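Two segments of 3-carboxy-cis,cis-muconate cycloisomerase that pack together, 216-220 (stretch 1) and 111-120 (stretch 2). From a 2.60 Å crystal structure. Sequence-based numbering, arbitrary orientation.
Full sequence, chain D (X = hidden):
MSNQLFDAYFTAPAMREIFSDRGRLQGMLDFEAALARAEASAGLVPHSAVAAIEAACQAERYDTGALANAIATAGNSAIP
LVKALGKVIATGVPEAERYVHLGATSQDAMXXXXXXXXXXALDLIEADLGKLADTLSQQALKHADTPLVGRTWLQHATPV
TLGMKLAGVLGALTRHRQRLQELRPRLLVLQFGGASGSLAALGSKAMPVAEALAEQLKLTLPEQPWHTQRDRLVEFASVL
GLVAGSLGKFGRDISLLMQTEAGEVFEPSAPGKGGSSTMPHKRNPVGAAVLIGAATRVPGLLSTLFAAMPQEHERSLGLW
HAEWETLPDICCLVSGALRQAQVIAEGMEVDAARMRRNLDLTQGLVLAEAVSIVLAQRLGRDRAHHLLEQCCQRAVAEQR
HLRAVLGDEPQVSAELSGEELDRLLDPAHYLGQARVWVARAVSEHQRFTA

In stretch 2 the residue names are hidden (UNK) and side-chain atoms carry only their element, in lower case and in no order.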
# COMPACT_ATOMS: atom_id res chain seq x y z
N GLN D 216 11.90 10.83 -35.25
CA GLN D 216 13.12 10.02 -35.24
C GLN D 216 12.97 8.77 -34.38
O GLN D 216 13.41 7.69 -34.75
CB GLN D 216 14.29 10.84 -34.71
CG GLN D 216 14.92 11.74 -35.75
CD GLN D 216 15.66 10.95 -36.80
OE1 GLN D 216 15.78 11.38 -37.95
NE2 GLN D 216 16.17 9.78 -36.42
N LEU D 217 12.37 8.96 -33.21
CA LEU D 217 12.17 7.88 -32.26
C LEU D 217 10.84 7.17 -32.44
O LEU D 217 10.54 6.22 -31.73
CB LEU D 217 12.26 8.44 -30.84
CG LEU D 217 13.63 8.99 -30.42
CD1 LEU D 217 13.49 9.79 -29.14
CD2 LEU D 217 14.63 7.84 -30.26
N LYS D 218 10.05 7.62 -33.40
CA LYS D 218 8.76 7.00 -33.63
C LYS D 218 7.87 7.14 -32.39
O LYS D 218 7.18 6.19 -31.99
CB LYS D 218 8.93 5.53 -33.99
CG LYS D 218 9.52 5.31 -35.38
CD LYS D 218 9.48 3.83 -35.74
CE LYS D 218 10.01 3.56 -37.15
NZ LYS D 218 9.96 2.09 -37.44
N LEU D 219 7.92 8.32 -31.78
CA LEU D 219 7.11 8.61 -30.61
C LEU D 219 6.26 9.82 -30.93
O LEU D 219 6.64 10.66 -31.74
CB LEU D 219 7.99 8.95 -29.41
CG LEU D 219 8.88 7.86 -28.83
CD1 LEU D 219 9.66 8.45 -27.66
CD2 LEU D 219 8.02 6.69 -28.38
N THR D 220 5.11 9.92 -30.29
CA THR D 220 4.25 11.07 -30.50
C THR D 220 4.80 12.26 -29.71
O THR D 220 5.53 12.09 -28.73
CB THR D 220 2.83 10.77 -30.01
OG1 THR D 220 2.34 9.61 -30.68
CG2 THR D 220 1.89 11.95 -30.30
N UNK D 111 13.49 10.17 -19.01
CA UNK D 111 12.11 9.80 -19.26
C UNK D 111 11.92 9.23 -20.66
O UNK D 111 11.22 8.23 -20.85
c UNK D 111 11.16 11.00 -19.07
o UNK D 111 10.06 12.24 -17.37
c UNK D 111 10.78 11.25 -17.62
o UNK D 111 11.19 10.46 -16.73
N UNK D 112 12.54 9.85 -21.66
CA UNK D 112 12.38 9.35 -23.01
C UNK D 112 13.01 7.98 -23.13
O UNK D 112 12.44 7.09 -23.77
c UNK D 112 12.88 9.67 -25.45
c UNK D 112 13.00 10.29 -24.05
o UNK D 112 12.32 11.56 -24.02
N UNK D 113 14.17 7.80 -22.51
CA UNK D 113 14.84 6.51 -22.55
C UNK D 113 13.92 5.45 -21.96
O UNK D 113 13.81 4.34 -22.48
N UNK D 114 13.25 5.82 -20.86
CA UNK D 114 12.32 4.94 -20.16
C UNK D 114 11.16 4.59 -21.10
O UNK D 114 10.82 3.42 -21.27
c UNK D 114 10.56 3.52 -18.16
c UNK D 114 11.75 5.64 -18.91
c UNK D 114 10.06 5.70 -17.07
c UNK D 114 11.15 4.85 -17.72
N UNK D 115 10.57 5.62 -21.71
CA UNK D 115 9.47 5.39 -22.62
C UNK D 115 9.87 4.41 -23.70
O UNK D 115 9.07 3.57 -24.11
c UNK D 115 8.97 6.70 -23.27
c UNK D 115 7.96 6.38 -24.36
c UNK D 115 8.32 7.59 -22.21
N UNK D 116 11.11 4.50 -24.16
CA UNK D 116 11.56 3.56 -25.18
C UNK D 116 11.54 2.15 -24.59
O UNK D 116 11.07 1.21 -25.23
c UNK D 116 13.04 5.19 -26.54
c UNK D 116 12.96 3.91 -25.69
c UNK D 116 12.09 5.10 -27.73
c UNK D 116 14.47 5.40 -27.01
N UNK D 117 12.02 2.00 -23.36
CA UNK D 117 12.03 0.69 -22.71
C UNK D 117 10.60 0.22 -22.50
O UNK D 117 10.29 -0.95 -22.68
c UNK D 117 12.76 0.74 -21.37
n UNK D 117 15.08 2.35 -19.58
o UNK D 117 15.25 0.12 -19.63
c UNK D 117 14.89 1.17 -20.15
c UNK D 117 14.19 1.17 -21.48
N UNK D 118 9.74 1.15 -22.12
CA UNK D 118 8.35 0.80 -21.89
C UNK D 118 7.70 0.30 -23.17
O UNK D 118 6.88 -0.62 -23.14
c UNK D 118 7.81 1.15 -18.99
c UNK D 118 7.59 2.00 -21.34
c UNK D 118 7.96 2.37 -19.90
c UNK D 118 7.06 3.50 -19.42
N UNK D 119 8.06 0.88 -24.30
CA UNK D 119 7.47 0.44 -25.55
C UNK D 119 7.88 -1.01 -25.83
O UNK D 119 7.05 -1.83 -26.22
c UNK D 119 9.21 3.21 -30.12
n UNK D 119 8.16 2.48 -29.75
n UNK D 119 10.44 2.75 -29.96
c UNK D 119 7.27 0.94 -28.03
c UNK D 119 7.89 1.35 -26.70
c UNK D 119 8.26 1.15 -29.16
n UNK D 119 9.00 4.40 -30.68
N UNK D 120 9.16 -1.34 -25.63
CA UNK D 120 9.60 -2.71 -25.87
C UNK D 120 8.87 -3.63 -24.93
O UNK D 120 8.53 -4.75 -25.30
o UNK D 120 13.13 -2.13 -26.62
o UNK D 120 11.35 -2.17 -27.90
c UNK D 120 11.92 -2.35 -26.80
c UNK D 120 11.11 -2.87 -25.64

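Position 111 opens the helical stretch with four side-chain atoms, two carbons of which the second carries two oxygens, and they are out of reach of stretch 1. This is a carboxylate on a single methylene, and the residue is D111; both oxygens are hydrogen-bonded elsewhere in the structure. At position 112 three atoms remain: a carbon at the branch point, bearing one oxygen and one carbon. The CA-to-CB bond points toward stretch 1, and the terminal carbon sits against L217 and L219. A hydroxyl and a methyl on the same carbon define T112. Its CG2 lies 3.7 Å from L217 CD1 and 4.1 Å from L219 CD1, so the methyl touches both leucines while OG1 is hydrogen-bonded elsewhere.

Position 113 has no side-chain atoms and is therefore G113; a CB here would point away from stretch 1. Position 114 carries four carbons, forked at the second, with nothing of stretch 1 in reach. The fork beyond a methylene identifies L114. Position 115 has three carbons, the first bearing the other two; it points toward stretch 1 and touches L219. Branching directly at the first carbon, without a heteroatom, gives V115, with CG1 4.0 Å from L219 CD2.

Four carbons forked at the second recur at position 116, this time in contact with L217 and L219. The residue is L116. Its CA-to-CB bond runs sideways, but the end of the side chain comes nearer: CD1 is 4.1 Å from L217 CD2, and CD2 is 4.1 Å from L219 CD1. Position 117 shows three carbons, the third carrying one oxygen and one nitrogen, a carboxamide on two methylenes that does not approach stretch 1. It is Q117. Position 118, with four carbons forked at the second and likewise out of reach, is L118.

Position 119 has the longest side chain of the stretch: three carbons, a nitrogen, then a carbon carrying two more nitrogens. One of the two terminal nitrogens reaches the backbone oxygens of L217 and K218. This guanidinium belongs to R119. NH2 donates to L217 O at 2.6 Å and to K218 O at 2.9 Å, both oxygens lying at the edge of the group, near its plane; the N-H...O angle is 156° for the first and 135° for the second. Position 120 returns to two carbons with two oxygens on the second, exposed and without contact to stretch 1. It is D120.

The contact joins an apolar patch to a pair of hydrogen bonds. T112 is followed three and four residues on by V115 and L116, and these by R119 four and three residues on, which brings all four to one side of the helix, facing L217 and L219. K218, with positive phi, is the first residue to leave helical geometry in a Schellman motif. At this turn the carbonyls of L217 and K218 are both accessible to R119, whose NH2 also lies 3.4 Å from L219 CD2. The arginine thus hydrogen-bonds to both carbonyls, while the leucines pack against T112, V115 and L116.

Stretch 2, residues 111-120: DTGLVLQLRD
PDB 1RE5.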